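Local atomic coordinates of uncharacterized protein (PDB entry 4H0A), a protein that is of unknown function but belongs to the CAP family of cysteine-rich secretory proteins, with a CAP-associated domain ahead of the CAP domain. Residues Thr284-His287 with Ser288-Ser292; Val212-Glu215 with Met216-Leu219; Ile294-Ser297 with Arg298-Ser302; Asn204-Ile207 with Ser208-Val212; Phe135-Ser138 with Asp139-Lys143. One frame throughout, in Å; residues are numbered along the deposited sequence.

Contact 1: residues Thr284-His287 with Ser288-Ser292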
loop_
_atom_site.group_PDB
_atom_site.type_symbol
_atom_site.label_atom_id
_atom_site.label_comp_id
_atom_site.label_asym_id
_atom_site.label_seq_id
_atom_site.Cartn_x
_atom_site.Cartn_y
_atom_site.Cartn_z
ATOM N N THR A 284 -2.768 0.685 -1.032
ATOM C CA THR A 284 -3.788 1.529 -1.674
ATOM C C THR A 284 -3.484 3.004 -1.439
ATOM O O THR A 284 -3.591 3.803 -2.365
ATOM C CB THR A 284 -5.202 1.190 -1.178
ATOM O OG1 THR A 284 -5.400 -0.207 -1.331
ATOM C CG2 THR A 284 -6.285 1.940 -1.946
ATOM N N LEU A 285 -3.142 3.368 -0.210
ATOM C CA LEU A 285 -2.778 4.748 0.122
ATOM C C LEU A 285 -1.595 5.247 -0.726
ATOM O O LEU A 285 -1.649 6.356 -1.239
ATOM C CB LEU A 285 -2.392 4.842 1.614
ATOM C CG LEU A 285 -1.853 6.205 2.042
ATOM C CD1 LEU A 285 -2.960 7.238 2.132
ATOM C CD2 LEU A 285 -1.112 6.077 3.271
ATOM N N ILE A 286 -0.511 4.457 -0.806
ATOM C CA ILE A 286 0.690 4.827 -1.571
ATOM C C ILE A 286 0.337 4.980 -3.051
ATOM O O ILE A 286 0.808 5.924 -3.678
ATOM C CB ILE A 286 1.830 3.806 -1.339
ATOM C CG1 ILE A 286 2.374 3.969 0.107
ATOM C CG2 ILE A 286 2.960 3.950 -2.403
ATOM C CD1 ILE A 286 3.372 5.138 0.318
ATOM N N HIS A 287 -0.507 4.090 -3.595
ATOM C CA HIS A 287 -0.953 4.209 -4.984
ATOM C C HIS A 287 -1.631 5.573 -5.226
ATOM O O HIS A 287 -1.387 6.188 -6.267
ATOM C CB HIS A 287 -1.914 3.063 -5.363
ATOM C CG HIS A 287 -2.635 3.304 -6.654
ATOM N ND1 HIS A 287 -3.921 3.808 -6.674
ATOM C CD2 HIS A 287 -2.190 3.193 -7.926
ATOM C CE1 HIS A 287 -4.234 3.948 -7.950
ATOM N NE2 HIS A 287 -3.219 3.600 -8.739
ATOM N N SER A 288 -2.485 6.033 -4.289
ATOM C CA SER A 288 -3.174 7.315 -4.449
ATOM C C SER A 288 -2.192 8.483 -4.378
ATOM O O SER A 288 -2.320 9.414 -5.168
ATOM C CB SER A 288 -4.282 7.477 -3.415
ATOM O OG SER A 288 -5.308 6.531 -3.663
ATOM N N TRP A 289 -1.178 8.416 -3.493
ATOM C CA TRP A 289 -0.159 9.475 -3.425
ATOM C C TRP A 289 0.742 9.444 -4.668
ATOM O O TRP A 289 1.036 10.501 -5.228
ATOM C CB TRP A 289 0.684 9.355 -2.144
ATOM C CG TRP A 289 -0.049 9.719 -0.886
ATOM C CD1 TRP A 289 -1.335 10.162 -0.776
ATOM C CD2 TRP A 289 0.458 9.627 0.449
ATOM N NE1 TRP A 289 -1.644 10.389 0.541
ATOM C CE2 TRP A 289 -0.578 10.028 1.320
ATOM C CE3 TRP A 289 1.688 9.241 0.998
ATOM C CZ2 TRP A 289 -0.404 10.095 2.708
ATOM C CZ3 TRP A 289 1.861 9.318 2.371
ATOM C CH2 TRP A 289 0.823 9.737 3.210
HETATM N N MSE A 290 1.134 8.244 -5.127
HETATM C CA MSE A 290 1.974 8.089 -6.325
HETATM C C MSE A 290 1.258 8.586 -7.604
HETATM O O MSE A 290 1.938 8.940 -8.564
HETATM C CB MSE A 290 2.380 6.608 -6.531
HETATM C CG MSE A 290 3.388 6.048 -5.499
HETATM SE SE MSE A 290 5.150 6.805 -5.643
HETATM C CE MSE A 290 5.607 6.336 -7.456
ATOM N N ASN A 291 -0.100 8.609 -7.624
ATOM C CA ASN A 291 -0.868 9.044 -8.803
ATOM C C ASN A 291 -1.404 10.483 -8.659
ATOM O O ASN A 291 -2.250 10.909 -9.445
ATOM C CB ASN A 291 -1.981 8.043 -9.093
ATOM C CG ASN A 291 -1.419 6.777 -9.689
ATOM O OD1 ASN A 291 -1.495 6.563 -10.889
ATOM N ND2 ASN A 291 -0.773 5.935 -8.892
ATOM N N SER A 292 -0.838 11.248 -7.710
ATOM C CA SER A 292 -1.099 12.666 -7.505
ATOM C C SER A 292 0.254 13.351 -7.618
ATOM O O SER A 292 1.117 13.089 -6.782
ATOM C CB SER A 292 -1.752 12.900 -6.147
ATOM O OG SER A 292 -1.739 14.274 -5.797
#
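Thr284 meets Ser288 one turn further on: its carbonyl O takes the backbone N of Ser288 at 3.1 Å, with the serine hydroxyl adding only a weak bond. Next comes Leu285, lying against the indole of Trp289. With CG trans to the backbone N (chi1 174°), its branch swings over one face of that ring; CD1 comes to 3.8 Å from CE2, and CD2 makes a CH-pi contact 4.2 Å from the centroid of the six-membered ring, 17° off the normal. Ile286 runs alongside Met290, a selenomethionine here, and the two point the same way, with CG2 of the isoleucine 3.8 Å from CG of Met290. His287 ends the first segment. Asn291 is the first residue to leave helical geometry, and its ND2 closes on His287 O, one turn back, at 2.7 Å; its backbone N adds a weaker bond. The imidazole and the amide planes are 42° apart, and His287 NE2 and Asn291 OD1 are both hydrogen-bonded to OG1 of Thr144. This is the C-terminal end of helix 282-290, packed against helix 201-219 and strand 315-322 of the CAP fold.

Contact 2: residues Val212-Glu215 with Met216-Leu219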
loop_
_atom_site.group_PDB
_atom_site.type_symbol
_atom_site.label_atom_id
_atom_site.label_comp_id
_atom_site.label_asym_id
_atom_site.label_seq_id
_atom_site.Cartn_x
_atom_site.Cartn_y
_atom_site.Cartn_z
ATOM N N VAL A 212 7.120 1.130 2.940
ATOM C CA VAL A 212 6.676 1.158 1.545
ATOM C C VAL A 212 7.121 2.473 0.885
ATOM O O VAL A 212 7.496 2.465 -0.291
ATOM C CB VAL A 212 5.161 0.914 1.389
ATOM C CG1 VAL A 212 4.749 1.091 -0.082
ATOM C CG2 VAL A 212 4.796 -0.487 1.870
ATOM N N THR A 213 7.126 3.592 1.634
ATOM C CA THR A 213 7.623 4.869 1.096
ATOM C C THR A 213 9.077 4.708 0.665
ATOM O O THR A 213 9.443 5.153 -0.420
ATOM C CB THR A 213 7.488 5.991 2.134
ATOM O OG1 THR A 213 6.103 6.274 2.307
ATOM C CG2 THR A 213 8.256 7.271 1.736
ATOM N N ASN A 214 9.901 4.070 1.505
ATOM C CA ASN A 214 11.315 3.881 1.194
ATOM C C ASN A 214 11.512 2.845 0.072
ATOM O O ASN A 214 12.438 3.014 -0.709
ATOM C CB ASN A 214 12.128 3.537 2.456
ATOM C CG ASN A 214 12.450 4.772 3.282
ATOM O OD1 ASN A 214 12.473 5.903 2.770
ATOM N ND2 ASN A 214 12.717 4.604 4.577
ATOM N N GLU A 215 10.637 1.835 -0.064
ATOM C CA GLU A 215 10.736 0.902 -1.201
ATOM C C GLU A 215 10.479 1.634 -2.513
ATOM O O GLU A 215 11.195 1.398 -3.485
ATOM C CB GLU A 215 9.734 -0.265 -1.067
ATOM C CG GLU A 215 10.077 -1.258 0.031
ATOM C CD GLU A 215 11.442 -1.906 -0.093
ATOM O OE1 GLU A 215 11.828 -2.290 -1.222
ATOM O OE2 GLU A 215 12.138 -2.006 0.942
HETATM N N MSE A 216 9.500 2.560 -2.531
HETATM C CA MSE A 216 9.189 3.352 -3.729
HETATM C C MSE A 216 10.361 4.262 -4.066
HETATM O O MSE A 216 10.738 4.371 -5.236
HETATM C CB MSE A 216 7.903 4.172 -3.526
HETATM C CG MSE A 216 6.645 3.319 -3.360
HETATM SE SE MSE A 216 6.230 2.253 -4.923
HETATM C CE MSE A 216 7.047 0.463 -4.323
ATOM N N ARG A 217 10.974 4.877 -3.040
ATOM C CA ARG A 217 12.160 5.715 -3.247
ATOM C C ARG A 217 13.335 4.883 -3.795
ATOM O O ARG A 217 14.024 5.344 -4.711
ATOM C CB ARG A 217 12.562 6.405 -1.928
ATOM C CG ARG A 217 11.608 7.528 -1.523
ATOM C CD ARG A 217 12.049 8.174 -0.231
ATOM N NE ARG A 217 13.321 8.890 -0.387
ATOM C CZ ARG A 217 13.459 10.128 -0.867
ATOM N NH1 ARG A 217 12.395 10.824 -1.259
ATOM N NH2 ARG A 217 14.665 10.677 -0.963
ATOM N N LYS A 218 13.562 3.662 -3.248
ATOM C CA LYS A 218 14.658 2.794 -3.716
ATOM C C LYS A 218 14.479 2.398 -5.188
ATOM O O LYS A 218 15.475 2.353 -5.903
ATOM C CB LYS A 218 14.816 1.529 -2.845
ATOM C CG LYS A 218 15.565 1.789 -1.537
ATOM C CD LYS A 218 15.819 0.514 -0.729
ATOM C CE LYS A 218 14.560 -0.111 -0.170
ATOM N NZ LYS A 218 14.876 -1.198 0.798
ATOM N N LEU A 219 13.234 2.171 -5.670
ATOM C CA LEU A 219 13.030 1.838 -7.091
ATOM C C LEU A 219 13.476 2.965 -8.025
ATOM O O LEU A 219 13.880 2.676 -9.154
ATOM C CB LEU A 219 11.559 1.513 -7.402
ATOM C CG LEU A 219 11.009 0.224 -6.824
ATOM C CD1 LEU A 219 9.520 0.124 -7.087
ATOM C CD2 LEU A 219 11.725 -0.990 -7.398
#
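Glu215 and Lys218 form the one salt bridge of this stretch, three residues apart on helix 201-219. NZ of the lysine sits 2.9 Å from OE2 of Glu215, coming from above the carboxylate plane, 40° out of it, while CE of Lys218 lies beside the same oxygen. Both chains bend to meet: the glutamate turns back at chi2 (-58°) and the lysine bends at chi3, and the two then cross. Four backbone bonds between residues four apart join the segments. Val212 O receives Met216 N at 3.0 Å, Thr213 O receives Arg217 N, Asn214 O takes Lys218 N at 2.9 Å, and Glu215 O takes Leu219 N at 3.1 Å, a regular alpha-helical run. In the CAP domain this helix packs on helix 282-290 and on strand 306-312, while Val212 and Met216 also touch Tyr94 of the N-terminal region. Other polar tips look outside the two segments. Thr213 OG1 bonds back to Leu209 O. Asn214 OD1 accepts from Leu225 N; the amide and guanidinium planes of Asn214 and Arg217 are 71° apart, and OD1 lies 3.8 Å from CD of Arg217. In the buried Arg217, NE bonds to Lys223 O in the loop after the helix, and NH1 to Leu299 O and Asn301 O at the end of helix 293-299.

Contact 3: residues Ile294-Ser297 with Arg298-Ser302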
loop_
_atom_site.group_PDB
_atom_site.type_symbol
_atom_site.label_atom_id
_atom_site.label_comp_id
_atom_site.label_asym_id
_atom_site.label_seq_id
_atom_site.Cartn_x
_atom_site.Cartn_y
_atom_site.Cartn_z
ATOM N N ILE A 294 1.519 16.271 -6.999
ATOM C CA ILE A 294 1.975 17.022 -5.829
ATOM C C ILE A 294 2.423 16.038 -4.713
ATOM O O ILE A 294 3.498 16.228 -4.142
ATOM C CB ILE A 294 0.876 18.005 -5.334
ATOM C CG1 ILE A 294 0.481 19.049 -6.423
ATOM C CG2 ILE A 294 1.302 18.707 -4.049
ATOM C CD1 ILE A 294 1.604 19.996 -6.917
ATOM N N HIS A 295 1.626 14.999 -4.411
ATOM C CA HIS A 295 2.005 14.014 -3.386
ATOM C C HIS A 295 3.191 13.146 -3.868
ATOM O O HIS A 295 4.088 12.872 -3.073
ATOM C CB HIS A 295 0.812 13.133 -2.993
ATOM C CG HIS A 295 -0.306 13.885 -2.334
ATOM N ND1 HIS A 295 -1.020 14.856 -3.012
ATOM C CD2 HIS A 295 -0.823 13.753 -1.090
ATOM C CE1 HIS A 295 -1.934 15.296 -2.158
ATOM N NE2 HIS A 295 -1.857 14.654 -0.992
ATOM N N ARG A 296 3.193 12.737 -5.161
ATOM C CA ARG A 296 4.274 11.934 -5.746
ATOM C C ARG A 296 5.609 12.673 -5.652
ATOM O O ARG A 296 6.609 12.064 -5.275
ATOM C CB ARG A 296 3.970 11.616 -7.220
ATOM C CG ARG A 296 4.910 10.583 -7.865
ATOM C CD ARG A 296 5.438 11.012 -9.231
ATOM N NE ARG A 296 4.419 11.660 -10.064
ATOM C CZ ARG A 296 3.464 11.035 -10.750
ATOM N NH1 ARG A 296 3.373 9.707 -10.725
ATOM N NH2 ARG A 296 2.592 11.731 -11.469
ATOM N N SER A 297 5.631 13.974 -6.015
ATOM C CA SER A 297 6.852 14.794 -5.972
ATOM C C SER A 297 7.440 14.872 -4.559
ATOM O O SER A 297 8.659 14.911 -4.427
ATOM C CB SER A 297 6.606 16.199 -6.532
ATOM O OG SER A 297 5.832 17.030 -5.682
ATOM N N ARG A 298 6.596 14.843 -3.513
ATOM C CA ARG A 298 7.079 14.856 -2.129
ATOM C C ARG A 298 7.695 13.504 -1.753
ATOM O O ARG A 298 8.781 13.480 -1.175
ATOM C CB ARG A 298 5.953 15.213 -1.143
ATOM C CG ARG A 298 5.524 16.674 -1.237
ATOM C CD ARG A 298 4.097 16.867 -0.775
ATOM N NE ARG A 298 3.638 18.245 -0.940
ATOM C CZ ARG A 298 2.376 18.649 -0.809
ATOM N NH1 ARG A 298 1.413 17.775 -0.509
ATOM N NH2 ARG A 298 2.060 19.925 -0.997
ATOM N N LEU A 299 7.010 12.384 -2.077
ATOM C CA LEU A 299 7.531 11.034 -1.790
ATOM C C LEU A 299 8.879 10.794 -2.461
ATOM O O LEU A 299 9.768 10.208 -1.854
ATOM C CB LEU A 299 6.564 9.939 -2.281
ATOM C CG LEU A 299 5.333 9.631 -1.444
ATOM C CD1 LEU A 299 4.377 8.757 -2.225
ATOM C CD2 LEU A 299 5.702 8.944 -0.147
ATOM N N LEU A 300 9.016 11.233 -3.720
ATOM C CA LEU A 300 10.227 11.032 -4.519
ATOM C C LEU A 300 11.118 12.276 -4.579
ATOM O O LEU A 300 11.880 12.429 -5.534
ATOM C CB LEU A 300 9.815 10.631 -5.945
ATOM C CG LEU A 300 8.801 9.494 -6.050
ATOM C CD1 LEU A 300 8.410 9.269 -7.490
ATOM C CD2 LEU A 300 9.339 8.213 -5.408
ATOM N N ASN A 301 11.072 13.135 -3.557
ATOM C CA ASN A 301 11.904 14.330 -3.541
ATOM C C ASN A 301 13.330 13.954 -3.136
ATOM O O ASN A 301 13.531 13.409 -2.051
ATOM C CB ASN A 301 11.334 15.356 -2.574
ATOM C CG ASN A 301 11.788 16.752 -2.863
ATOM O OD1 ASN A 301 12.947 16.982 -3.209
ATOM N ND2 ASN A 301 10.896 17.719 -2.705
ATOM N N SER A 302 14.315 14.242 -3.995
ATOM C CA SER A 302 15.713 13.937 -3.695
ATOM C C SER A 302 16.273 14.809 -2.559
ATOM O O SER A 302 17.234 14.395 -1.914
ATOM C CB SER A 302 16.575 14.123 -4.941
ATOM O OG SER A 302 16.441 15.433 -5.471
#
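Arg298 reaches back along its own helix to Ile294 and His295. Its CB lies 3.6 Å from His295 O. CG and CD then pass Ile294 O, CD at 3.5 Å, and NE passes both that oxygen and CG2 of Ile294. From CG to NE the chain is extended, so it runs back past the preceding turn instead of curling away. At the tip the guanidinium lies flat over the isoleucine: CG2 of Ile294 sits over its centre, 3.3 Å above the plane, with CZ and NH2 of Arg298 each 3.4 Å from it. That methyl is trans to the backbone N of Ile294, which leaves it beside the carbonyl and under the arginine. NH1 comes over one face of the His295 ring and has a weak hydrogen bond to Asn274 OD1. The segments make up most of helix 293-299 of the CAP domain, a short helix that rests on helix 282-290 and on strands 270-277 and 315-322. The helical pattern holds to its last turn: Leu299 N bonds to His295 O at 3.1 Å, with N-H...O at 167°, and Leu300 N to Arg296 O at 3.0 Å. Arg298 N has only weak bonds, to Ile294 O and His295 O. Ser297 OG bonds to Ile294 O at 2.9 Å from above the carbonyl plane, with Asp293 O a weak second partner. His295 is held through ND1 by Ser292 OG.

Contact 4: residues Asn204-Ile207 with Ser208-Val212. With EDO (1,2-ethanediol), chain D.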
loop_
_atom_site.group_PDB
_atom_site.type_symbol
_atom_site.label_atom_id
_atom_site.label_comp_id
_atom_site.label_asym_id
_atom_site.label_seq_id
_atom_site.Cartn_x
_atom_site.Cartn_y
_atom_site.Cartn_z
ATOM N N ASN A 204 1.658 -0.409 13.533
ATOM C CA ASN A 204 2.259 -1.244 12.481
ATOM C C ASN A 204 1.931 -0.700 11.087
ATOM O O ASN A 204 2.756 -0.868 10.183
ATOM C CB ASN A 204 1.840 -2.692 12.629
ATOM C CG ASN A 204 2.692 -3.365 13.660
ATOM O OD1 ASN A 204 3.869 -3.605 13.404
ATOM N ND2 ASN A 204 2.186 -3.540 14.877
ATOM N N GLN A 205 0.764 -0.036 10.901
ATOM C CA GLN A 205 0.449 0.584 9.608
ATOM C C GLN A 205 1.406 1.744 9.385
ATOM O O GLN A 205 1.811 1.982 8.257
ATOM C CB GLN A 205 -1.012 1.075 9.527
ATOM C CG GLN A 205 -2.089 -0.015 9.572
ATOM C CD GLN A 205 -1.915 -1.095 8.539
ATOM O OE1 GLN A 205 -1.675 -2.261 8.863
ATOM N NE2 GLN A 205 -2.059 -0.741 7.276
ATOM N N LEU A 206 1.769 2.466 10.472
ATOM C CA LEU A 206 2.718 3.577 10.368
ATOM C C LEU A 206 4.097 3.043 9.943
ATOM O O LEU A 206 4.741 3.647 9.086
ATOM C CB LEU A 206 2.826 4.347 11.706
ATOM C CG LEU A 206 3.892 5.453 11.772
ATOM C CD1 LEU A 206 3.670 6.502 10.663
ATOM C CD2 LEU A 206 3.899 6.113 13.137
ATOM N N ILE A 207 4.544 1.905 10.526
ATOM C CA ILE A 207 5.835 1.309 10.153
ATOM C C ILE A 207 5.777 0.861 8.688
ATOM O O ILE A 207 6.740 1.073 7.960
ATOM C CB ILE A 207 6.247 0.143 11.103
ATOM C CG1 ILE A 207 6.554 0.700 12.510
ATOM C CG2 ILE A 207 7.495 -0.598 10.552
ATOM C CD1 ILE A 207 6.372 -0.312 13.618
ATOM N N SER A 208 4.671 0.245 8.257
ATOM C CA SER A 208 4.520 -0.151 6.842
ATOM C C SER A 208 4.516 1.071 5.917
ATOM O O SER A 208 5.084 1.004 4.829
ATOM C CB SER A 208 3.228 -0.928 6.639
ATOM O OG SER A 208 3.313 -2.170 7.311
ATOM N N LEU A 209 3.891 2.191 6.358
ATOM C CA LEU A 209 3.877 3.441 5.591
ATOM C C LEU A 209 5.322 3.904 5.351
ATOM O O LEU A 209 5.669 4.238 4.230
ATOM C CB LEU A 209 3.063 4.532 6.322
ATOM C CG LEU A 209 3.064 5.939 5.677
ATOM C CD1 LEU A 209 2.314 5.926 4.360
ATOM C CD2 LEU A 209 2.460 6.960 6.622
ATOM N N TYR A 210 6.166 3.890 6.393
ATOM C CA TYR A 210 7.580 4.266 6.255
ATOM C C TYR A 210 8.312 3.333 5.311
ATOM O O TYR A 210 9.067 3.780 4.445
ATOM C CB TYR A 210 8.307 4.215 7.623
ATOM C CG TYR A 210 7.853 5.195 8.686
ATOM C CD1 TYR A 210 7.543 6.518 8.366
ATOM C CD2 TYR A 210 7.884 4.846 10.035
ATOM C CE1 TYR A 210 7.211 7.445 9.353
ATOM C CE2 TYR A 210 7.589 5.776 11.033
ATOM C CZ TYR A 210 7.256 7.077 10.688
ATOM O OH TYR A 210 6.901 7.996 11.653
ATOM N N GLU A 211 8.126 2.021 5.509
ATOM C CA GLU A 211 8.827 1.008 4.709
ATOM C C GLU A 211 8.432 1.055 3.242
ATOM O O GLU A 211 9.312 1.021 2.396
ATOM C CB GLU A 211 8.549 -0.398 5.250
ATOM C CG GLU A 211 9.251 -0.669 6.569
ATOM C CD GLU A 211 8.874 -1.980 7.227
ATOM O OE1 GLU A 211 7.875 -2.611 6.813
ATOM O OE2 GLU A 211 9.603 -2.387 8.160
ATOM N N VAL A 212 7.120 1.130 2.940
ATOM C CA VAL A 212 6.676 1.158 1.545
ATOM C C VAL A 212 7.121 2.473 0.885
ATOM O O VAL A 212 7.496 2.465 -0.291
ATOM C CB VAL A 212 5.161 0.914 1.389
ATOM C CG1 VAL A 212 4.749 1.091 -0.082
ATOM C CG2 VAL A 212 4.796 -0.487 1.870
HETATM C C1 EDO D . 4.266 -6.365 16.498
HETATM O O1 EDO D . 3.231 -5.434 16.977
HETATM C C2 EDO D . 4.979 -5.969 15.191
HETATM O O2 EDO D . 5.659 -4.676 15.239
HETATM O O HOH W 1 0.633 -3.113 7.094
#
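The Tyr210 ring carries Leu206 on one face: CD1 of the leucine stands 4.0 Å from the ring centroid, 26° off the normal, a CH-pi contact, and the carbonyl O of Leu206 lies over the same face, nearer the rim. Leu206 sends its branch along the helix, CG opposite its own N (chi1 174°); CD1 also meets Leu209 CD2 at 4.2 Å. Beyond the ring, Tyr210 OH bonds to Gly309 N. The other flat group is the amide of Asn204, which takes a 1,2-ethanediol, probably from the crystallisation liquor, at two points. OD1 accepts from O2 of the diol at 2.8 Å, and ND2 donates to its O1 at 3.0 Å. Arg61 NH1 and Glu200 O serve the same amide. Ile207 and Glu211 lie alongside one another, CG2 of the isoleucine 3.7 Å from OE2, while the carboxylate is bridged to Lys75 and Arg61 and bonded to Tyr80 OH. Main-chain bonds between residues four apart run throughout, such as Leu209 N to Gln205 O at 2.8 Å. This is the N-terminal part of helix 201-219, packed on strands 306-312 and 315-322 of the CAP sheet and tied by charge to the N-terminal domain.

Contact 5: residues Phe135-Ser138 with Asp139-Lys143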
loop_
_atom_site.group_PDB
_atom_site.type_symbol
_atom_site.label_atom_id
_atom_site.label_comp_id
_atom_site.label_asym_id
_atom_site.label_seq_id
_atom_site.Cartn_x
_atom_site.Cartn_y
_atom_site.Cartn_z
ATOM N N PHE A 135 -16.907 -4.383 -8.897
ATOM C CA PHE A 135 -16.134 -3.146 -8.833
ATOM C C PHE A 135 -16.283 -2.322 -10.094
ATOM O O PHE A 135 -16.296 -2.878 -11.189
ATOM C CB PHE A 135 -14.646 -3.442 -8.615
ATOM C CG PHE A 135 -14.309 -3.981 -7.249
ATOM C CD1 PHE A 135 -14.564 -3.234 -6.107
ATOM C CD2 PHE A 135 -13.662 -5.198 -7.108
ATOM C CE1 PHE A 135 -14.193 -3.704 -4.849
ATOM C CE2 PHE A 135 -13.307 -5.670 -5.847
ATOM C CZ PHE A 135 -13.581 -4.925 -4.728
ATOM N N GLU A 136 -16.357 -0.990 -9.929
ATOM C CA GLU A 136 -16.431 -0.014 -11.024
ATOM C C GLU A 136 -15.037 0.600 -11.166
ATOM O O GLU A 136 -14.738 1.571 -10.472
ATOM C CB GLU A 136 -17.493 1.061 -10.704
ATOM C CG GLU A 136 -18.914 0.530 -10.609
ATOM C CD GLU A 136 -19.448 -0.061 -11.898
ATOM O OE1 GLU A 136 -19.266 0.571 -12.964
ATOM O OE2 GLU A 136 -20.036 -1.164 -11.845
ATOM N N LEU A 137 -14.159 -0.006 -11.994
ATOM C CA LEU A 137 -12.774 0.479 -12.134
ATOM C C LEU A 137 -12.700 1.761 -12.980
ATOM O O LEU A 137 -13.093 1.745 -14.146
ATOM C CB LEU A 137 -11.826 -0.598 -12.716
ATOM C CG LEU A 137 -10.982 -1.337 -11.663
ATOM C CD1 LEU A 137 -11.820 -2.309 -10.885
ATOM C CD2 LEU A 137 -9.795 -2.048 -12.297
ATOM N N SER A 138 -12.173 2.867 -12.388
ATOM C CA SER A 138 -12.009 4.160 -13.073
ATOM C C SER A 138 -10.887 4.100 -14.112
ATOM O O SER A 138 -10.193 3.085 -14.203
ATOM C CB SER A 138 -11.722 5.277 -12.064
ATOM O OG SER A 138 -10.431 5.193 -11.479
ATOM N N ASP A 139 -10.716 5.185 -14.907
ATOM C CA ASP A 139 -9.659 5.248 -15.934
ATOM C C ASP A 139 -8.278 5.082 -15.320
ATOM O O ASP A 139 -7.463 4.329 -15.852
ATOM C CB ASP A 139 -9.702 6.574 -16.727
ATOM C CG ASP A 139 -10.508 6.500 -18.006
ATOM O OD1 ASP A 139 -10.445 5.455 -18.688
ATOM O OD2 ASP A 139 -11.201 7.495 -18.330
ATOM N N GLU A 140 -8.028 5.802 -14.219
ATOM C CA GLU A 140 -6.781 5.751 -13.458
ATOM C C GLU A 140 -6.529 4.325 -12.922
ATOM O O GLU A 140 -5.386 3.866 -12.967
ATOM C CB GLU A 140 -6.842 6.766 -12.290
ATOM C CG GLU A 140 -5.591 6.845 -11.425
ATOM C CD GLU A 140 -5.650 7.903 -10.336
ATOM O OE1 GLU A 140 -5.841 9.093 -10.675
ATOM O OE2 GLU A 140 -5.480 7.547 -9.147
ATOM N N ASP A 141 -7.592 3.626 -12.432
ATOM C CA ASP A 141 -7.459 2.267 -11.873
ATOM C C ASP A 141 -6.978 1.247 -12.911
ATOM O O ASP A 141 -6.115 0.440 -12.596
ATOM C CB ASP A 141 -8.792 1.769 -11.270
ATOM C CG ASP A 141 -9.302 2.550 -10.072
ATOM O OD1 ASP A 141 -8.467 3.025 -9.269
ATOM O OD2 ASP A 141 -10.539 2.625 -9.896
ATOM N N LEU A 142 -7.507 1.283 -14.139
ATOM C CA LEU A 142 -7.101 0.311 -15.165
ATOM C C LEU A 142 -5.660 0.463 -15.620
ATOM O O LEU A 142 -5.028 -0.532 -15.991
ATOM C CB LEU A 142 -7.995 0.429 -16.407
ATOM C CG LEU A 142 -9.408 -0.052 -16.221
ATOM C CD1 LEU A 142 -10.289 0.480 -17.318
ATOM C CD2 LEU A 142 -9.463 -1.570 -16.209
ATOM N N LYS A 143 -5.164 1.699 -15.651
ATOM C CA LYS A 143 -3.806 1.972 -16.126
ATOM C C LYS A 143 -2.762 1.815 -15.014
ATOM O O LYS A 143 -1.642 1.406 -15.312
ATOM C CB LYS A 143 -3.704 3.396 -16.716
ATOM C CG LYS A 143 -3.722 3.452 -18.245
ATOM C CD LYS A 143 -5.072 3.115 -18.853
ATOM C CE LYS A 143 -5.062 3.358 -20.342
ATOM N NZ LYS A 143 -6.329 2.930 -20.995
HETATM O O HOH W 2 -12.892 2.693 -8.515
#
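Ser138 and Asp141 face each other across the first turn of helix 139-144. The aspartate swings its carboxylate back toward the serine, CG trans to its carbonyl carbon (chi1 -64°), and OD2 accepts Ser138 N at 3.0 Å, from the anti side and 30° out of the carboxylate plane. The serine hydroxyl stands between its own N and carbonyl carbon, chi1 71°, where it looks into the turn: it reaches Asp141 OD2 weakly at 3.0 Å and accepts, also weakly, from Asp141 N at 3.4 Å. Side chain to backbone in both directions is the capping box, with Ser138 as N-cap. A water adds a further bond to OD2 of Asp141, at 2.7 Å, and gives its other proton to Glu136 O at 2.9 Å, so it links the end of strand 131-136 to the cap. OD2 therefore has several donors around it, and a negative group at the start of the helix probably suits the dipole. Leu137 CG lies 3.8 Å from Asp141 CB, and its CD2 meets CD2 of Leu142 at 4.0 Å; these are the residues just before the cap and four after it, the pair of a hydrophobic staple. The helix proper starts with Leu142 N on Ser138 O, at 3.2 Å. Glu140 leads away from the cap and touches Asn291.

From the N terminus, contact 5 comes first and closes the turn from strand 131-136 into helix 139-144 of the N-terminal region. Contacts 4 and 2 follow along helix 201-219, meeting end to end at Val212. Contact 1 then spans the end of helix 282-290, and contact 3 the next helix, 293-299. Each contact is local, within a helix or at its cap, so none nests in or crosses another. The long-range ties are between them: Ile286 of contact 1 packs on Val212, Thr213 and Met216, Leu285 on Leu209 of contact 4, and Trp289 on Leu299 of contact 3. Glu140 of contact 5 touches Asn291, joining the N-terminal region to the CAP domain.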